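PDB 2QG7: ethanolamine kinase Pv091845 from Plasmodium vivax, which probably phosphorylates ethanolamine with ATP, the first step in making phosphatidylethanolamine from ethanolamine. Local coordinates for residues P382-I391 with I403-Y414. Numbering follows the deposited sequence.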
loop_
_atom_site.group_PDB
_atom_site.type_symbol
_atom_site.label_atom_id
_atom_site.label_comp_id
_atom_site.label_asym_id
_atom_site.label_seq_id
_atom_site.Cartn_x
_atom_site.Cartn_y
_atom_site.Cartn_z
ATOM N N PRO D 382 10.176 15.344 -4.440
ATOM C CA PRO D 382 11.304 16.078 -5.104
ATOM C C PRO D 382 12.740 15.771 -4.587
ATOM O O PRO D 382 12.956 15.652 -3.364
ATOM C CB PRO D 382 10.946 17.563 -4.876
ATOM C CG PRO D 382 10.027 17.596 -3.749
ATOM C CD PRO D 382 9.239 16.282 -3.775
ATOM N N SER D 383 13.692 15.619 -5.542
ATOM C CA SER D 383 15.142 15.779 -5.213
ATOM C C SER D 383 15.493 17.193 -4.729
ATOM O O SER D 383 14.724 18.134 -4.937
ATOM C CB SER D 383 16.042 15.426 -6.404
ATOM O OG SER D 383 15.816 16.313 -7.482
ATOM N N LYS D 384 16.657 17.330 -4.073
ATOM C CA LYS D 384 17.230 18.642 -3.663
ATOM C C LYS D 384 17.095 19.720 -4.741
ATOM O O LYS D 384 16.766 20.866 -4.464
ATOM C CB LYS D 384 18.719 18.480 -3.309
ATOM C CG LYS D 384 19.356 19.670 -2.575
ATOM C CD LYS D 384 19.256 19.529 -1.052
ATOM C CE LYS D 384 20.367 20.321 -0.342
ATOM N NZ LYS D 384 20.345 21.799 -0.636
ATOM N N GLU D 385 17.350 19.308 -5.971
ATOM C CA GLU D 385 17.297 20.136 -7.152
ATOM C C GLU D 385 15.874 20.607 -7.452
ATOM O O GLU D 385 15.654 21.771 -7.839
ATOM C CB GLU D 385 17.872 19.347 -8.337
ATOM C CG GLU D 385 17.999 20.187 -9.602
ATOM C CD GLU D 385 18.744 19.502 -10.755
ATOM O OE1 GLU D 385 19.298 18.379 -10.578
ATOM O OE2 GLU D 385 18.790 20.136 -11.851
ATOM N N GLU D 386 14.913 19.687 -7.284
ATOM C CA GLU D 386 13.501 19.986 -7.493
ATOM C C GLU D 386 12.909 20.808 -6.362
ATOM O O GLU D 386 12.041 21.648 -6.598
ATOM C CB GLU D 386 12.715 18.717 -7.682
ATOM C CG GLU D 386 13.015 17.987 -8.940
ATOM C CD GLU D 386 12.239 16.682 -9.039
ATOM O OE1 GLU D 386 10.987 16.670 -8.855
ATOM O OE2 GLU D 386 12.901 15.654 -9.315
ATOM N N GLU D 387 13.356 20.569 -5.138
ATOM C CA GLU D 387 12.967 21.418 -4.028
ATOM C C GLU D 387 13.445 22.878 -4.238
ATOM O O GLU D 387 12.756 23.854 -3.883
ATOM C CB GLU D 387 13.539 20.876 -2.730
ATOM C CG GLU D 387 12.968 19.558 -2.312
ATOM C CD GLU D 387 13.493 19.063 -0.961
ATOM O OE1 GLU D 387 14.542 19.564 -0.485
ATOM O OE2 GLU D 387 12.862 18.132 -0.384
ATOM N N TYR D 388 14.651 22.998 -4.801
ATOM C CA TYR D 388 15.279 24.269 -5.107
ATOM C C TYR D 388 14.466 25.099 -6.138
ATOM O O TYR D 388 14.171 26.287 -5.909
ATOM C CB TYR D 388 16.700 23.987 -5.618
ATOM C CG TYR D 388 17.577 25.197 -5.753
ATOM C CD1 TYR D 388 18.329 25.655 -4.671
ATOM C CD2 TYR D 388 17.652 25.890 -6.978
ATOM C CE1 TYR D 388 19.143 26.763 -4.792
ATOM C CE2 TYR D 388 18.457 27.023 -7.104
ATOM C CZ TYR D 388 19.204 27.444 -6.005
ATOM O OH TYR D 388 20.009 28.554 -6.135
ATOM N N HIS D 389 14.126 24.471 -7.263
ATOM C CA HIS D 389 13.361 25.126 -8.288
ATOM C C HIS D 389 12.034 25.699 -7.775
ATOM O O HIS D 389 11.629 26.751 -8.207
ATOM C CB HIS D 389 13.155 24.204 -9.501
ATOM C CG HIS D 389 12.554 24.900 -10.693
ATOM N ND1 HIS D 389 11.210 24.840 -10.994
ATOM C CD2 HIS D 389 13.107 25.713 -11.630
ATOM C CE1 HIS D 389 10.964 25.560 -12.079
ATOM N NE2 HIS D 389 12.098 26.094 -12.490
ATOM N N PHE D 390 11.361 25.015 -6.856
ATOM C CA PHE D 390 10.072 25.476 -6.314
ATOM C C PHE D 390 10.256 26.677 -5.389
ATOM O O PHE D 390 9.507 27.670 -5.430
ATOM C CB PHE D 390 9.396 24.326 -5.538
ATOM C CG PHE D 390 8.016 24.661 -4.973
ATOM C CD1 PHE D 390 6.854 24.358 -5.691
ATOM C CD2 PHE D 390 7.873 25.221 -3.699
ATOM C CE1 PHE D 390 5.599 24.619 -5.156
ATOM C CE2 PHE D 390 6.600 25.503 -3.172
ATOM C CZ PHE D 390 5.470 25.205 -3.890
ATOM N N ILE D 391 11.255 26.536 -4.528
ATOM C CA ILE D 391 11.519 27.487 -3.461
ATOM C C ILE D 391 12.070 28.800 -4.032
ATOM O O ILE D 391 11.811 29.866 -3.493
ATOM C CB ILE D 391 12.424 26.862 -2.382
ATOM C CG1 ILE D 391 11.596 25.807 -1.608
ATOM C CG2 ILE D 391 12.982 27.935 -1.438
ATOM C CD1 ILE D 391 12.346 24.941 -0.640
ATOM N N ILE D 403 17.423 30.463 -0.558
ATOM C CA ILE D 403 16.830 29.221 -1.034
ATOM C C ILE D 403 17.253 27.989 -0.240
ATOM O O ILE D 403 16.385 27.313 0.320
ATOM C CB ILE D 403 17.066 28.975 -2.517
ATOM C CG1 ILE D 403 16.567 30.162 -3.327
ATOM C CG2 ILE D 403 16.324 27.706 -2.970
ATOM C CD1 ILE D 403 17.042 30.172 -4.771
ATOM N N ASN D 404 18.555 27.722 -0.154
ATOM C CA ASN D 404 19.096 26.591 0.643
ATOM C C ASN D 404 18.692 26.596 2.121
ATOM O O ASN D 404 18.642 25.578 2.790
ATOM C CB ASN D 404 20.615 26.517 0.517
ATOM C CG ASN D 404 21.046 25.965 -0.804
ATOM O OD1 ASN D 404 20.230 25.514 -1.591
ATOM N ND2 ASN D 404 22.335 25.979 -1.064
ATOM N N GLN D 405 18.374 27.759 2.624
ATOM C CA GLN D 405 18.096 27.875 4.020
ATOM C C GLN D 405 16.646 27.464 4.261
ATOM O O GLN D 405 16.300 26.979 5.364
ATOM C CB GLN D 405 18.337 29.330 4.414
ATOM C CG GLN D 405 18.397 29.582 5.880
ATOM C CD GLN D 405 19.270 30.776 6.236
ATOM O OE1 GLN D 405 19.705 31.579 5.329
ATOM N NE2 GLN D 405 19.530 30.906 7.581
ATOM N N LEU D 406 15.789 27.691 3.258
ATOM C CA LEU D 406 14.411 27.234 3.362
ATOM C C LEU D 406 14.309 25.719 3.010
ATOM O O LEU D 406 13.462 25.009 3.560
ATOM C CB LEU D 406 13.449 28.115 2.543
ATOM C CG LEU D 406 11.940 27.795 2.502
ATOM C CD1 LEU D 406 11.254 27.605 3.899
ATOM C CD2 LEU D 406 11.201 28.852 1.723
ATOM N N ILE D 407 15.186 25.255 2.117
ATOM C CA ILE D 407 15.396 23.822 1.896
ATOM C C ILE D 407 15.628 23.030 3.216
ATOM O O ILE D 407 14.909 22.070 3.491
ATOM C CB ILE D 407 16.503 23.554 0.842
ATOM C CG1 ILE D 407 16.053 24.032 -0.538
ATOM C CG2 ILE D 407 16.800 22.099 0.753
ATOM C CD1 ILE D 407 17.086 23.723 -1.670
ATOM N N ARG D 408 16.574 23.480 4.039
ATOM C CA ARG D 408 16.830 22.905 5.346
ATOM C C ARG D 408 15.616 22.928 6.270
ATOM O O ARG D 408 15.411 21.998 7.066
ATOM C CB ARG D 408 17.985 23.678 6.041
ATOM C CG ARG D 408 19.400 23.431 5.474
ATOM C CD ARG D 408 20.155 22.403 6.319
ATOM N NE ARG D 408 20.429 22.897 7.686
ATOM C CZ ARG D 408 21.240 22.283 8.561
ATOM N NH1 ARG D 408 21.426 22.805 9.773
ATOM N NH2 ARG D 408 21.866 21.139 8.228
ATOM N N GLU D 409 14.861 24.030 6.208
ATOM C CA GLU D 409 13.751 24.302 7.120
ATOM C C GLU D 409 12.581 23.337 6.932
ATOM O O GLU D 409 11.866 23.021 7.895
ATOM C CB GLU D 409 13.275 25.726 6.888
ATOM C CG GLU D 409 12.413 26.309 7.993
ATOM C CD GLU D 409 11.880 27.702 7.585
ATOM O OE1 GLU D 409 12.720 28.637 7.467
ATOM O OE2 GLU D 409 10.637 27.881 7.413
ATOM N N ILE D 410 12.375 22.887 5.686
ATOM C CA ILE D 410 11.164 22.108 5.339
ATOM C C ILE D 410 11.350 20.619 5.630
ATOM O O ILE D 410 10.381 19.850 5.671
ATOM C CB ILE D 410 10.693 22.298 3.859
ATOM C CG1 ILE D 410 11.741 21.785 2.869
ATOM C CG2 ILE D 410 10.344 23.750 3.593
ATOM C CD1 ILE D 410 11.192 21.478 1.482
ATOM N N GLN D 411 12.600 20.248 5.876
ATOM C CA GLN D 411 13.080 18.859 5.836
ATOM C C GLN D 411 12.456 17.927 6.915
ATOM O O GLN D 411 12.010 16.841 6.593
ATOM C CB GLN D 411 14.623 18.867 5.831
ATOM C CG GLN D 411 15.239 17.924 4.877
ATOM C CD GLN D 411 14.904 18.191 3.459
ATOM O OE1 GLN D 411 14.700 17.262 2.660
ATOM N NE2 GLN D 411 14.886 19.466 3.103
ATOM N N PRO D 412 12.374 18.366 8.180
ATOM C CA PRO D 412 11.654 17.520 9.137
ATOM C C PRO D 412 10.107 17.565 9.062
ATOM O O PRO D 412 9.441 16.823 9.793
ATOM C CB PRO D 412 12.080 18.108 10.487
ATOM C CG PRO D 412 12.389 19.567 10.194
ATOM C CD PRO D 412 12.932 19.599 8.800
ATOM N N PHE D 413 9.531 18.467 8.262
ATOM C CA PHE D 413 8.075 18.600 8.162
ATOM C C PHE D 413 7.487 17.535 7.225
ATOM O O PHE D 413 6.273 17.320 7.216
ATOM C CB PHE D 413 7.661 20.011 7.698
ATOM C CG PHE D 413 7.833 21.059 8.747
ATOM C CD1 PHE D 413 9.072 21.686 8.931
ATOM C CD2 PHE D 413 6.761 21.422 9.566
ATOM C CE1 PHE D 413 9.221 22.634 9.880
ATOM C CE2 PHE D 413 6.908 22.402 10.556
ATOM C CZ PHE D 413 8.134 22.987 10.719
ATOM N N TYR D 414 8.355 16.884 6.457
ATOM C CA TYR D 414 7.980 15.739 5.665
ATOM C C TYR D 414 7.329 14.635 6.532
ATOM O O TYR D 414 6.197 14.167 6.253
ATOM C CB TYR D 414 9.211 15.198 5.000
ATOM C CG TYR D 414 9.536 15.790 3.661
ATOM C CD1 TYR D 414 8.897 15.319 2.507
ATOM C CD2 TYR D 414 10.525 16.792 3.529
ATOM C CE1 TYR D 414 9.202 15.818 1.268
ATOM C CE2 TYR D 414 10.851 17.309 2.263
ATOM C CZ TYR D 414 10.186 16.807 1.148
ATOM O OH TYR D 414 10.465 17.283 -0.091
#
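I391 and I407 interlock in a knobs-into-holes contact between two helices consecutive in the chain, 384-395 and 400-410, in the helical C-terminal part of this choline/ethanolamine kinase fold. The axes of their segments 384-391 and 403-410 approach to 9.5 Å with N-to-C directions 116° apart, so the packing is steeply crossed. I391 enters a hole formed by I403, L406, I407 and I410: its CG2 meets L406 CD2 at 3.7 Å, while its CD1 touches I407 CG1. In return I407 fills the space among K384, E387, Y388 and I391, with its CG2 3.6 Å from E387 OE1. Y388 flanks this core. Its CG lies anti to the backbone N (chi1 -170°), which swings the ring toward I403; I403 CG2 approaches Y388 CD1 obliquely, and I403 CD1 lies near the hydroxyl end. N404 OD1 and I407 CD1 come to the ring edge, in its plane. Beside the apolar core, the hydroxyl of Y414 donates to E387 OE2 over 2.6 Å, meeting the oxygen on its anti side, 20° out of the carboxylate plane. E387 extends beyond CG toward this hydroxyl, and P382 CG packs 3.7 Å from Y414 OH. F368 of helix 360-369 touches P382, I410 and Y414, joining both segments to a third helix. The carboxylate of E387, a buried residue, receives a phenol O-H across the interface, which would partly offset its charge if it is ionised, a directional tie from helix 384-395 to Y414 of helix 413-430 beside otherwise largely apolar packing.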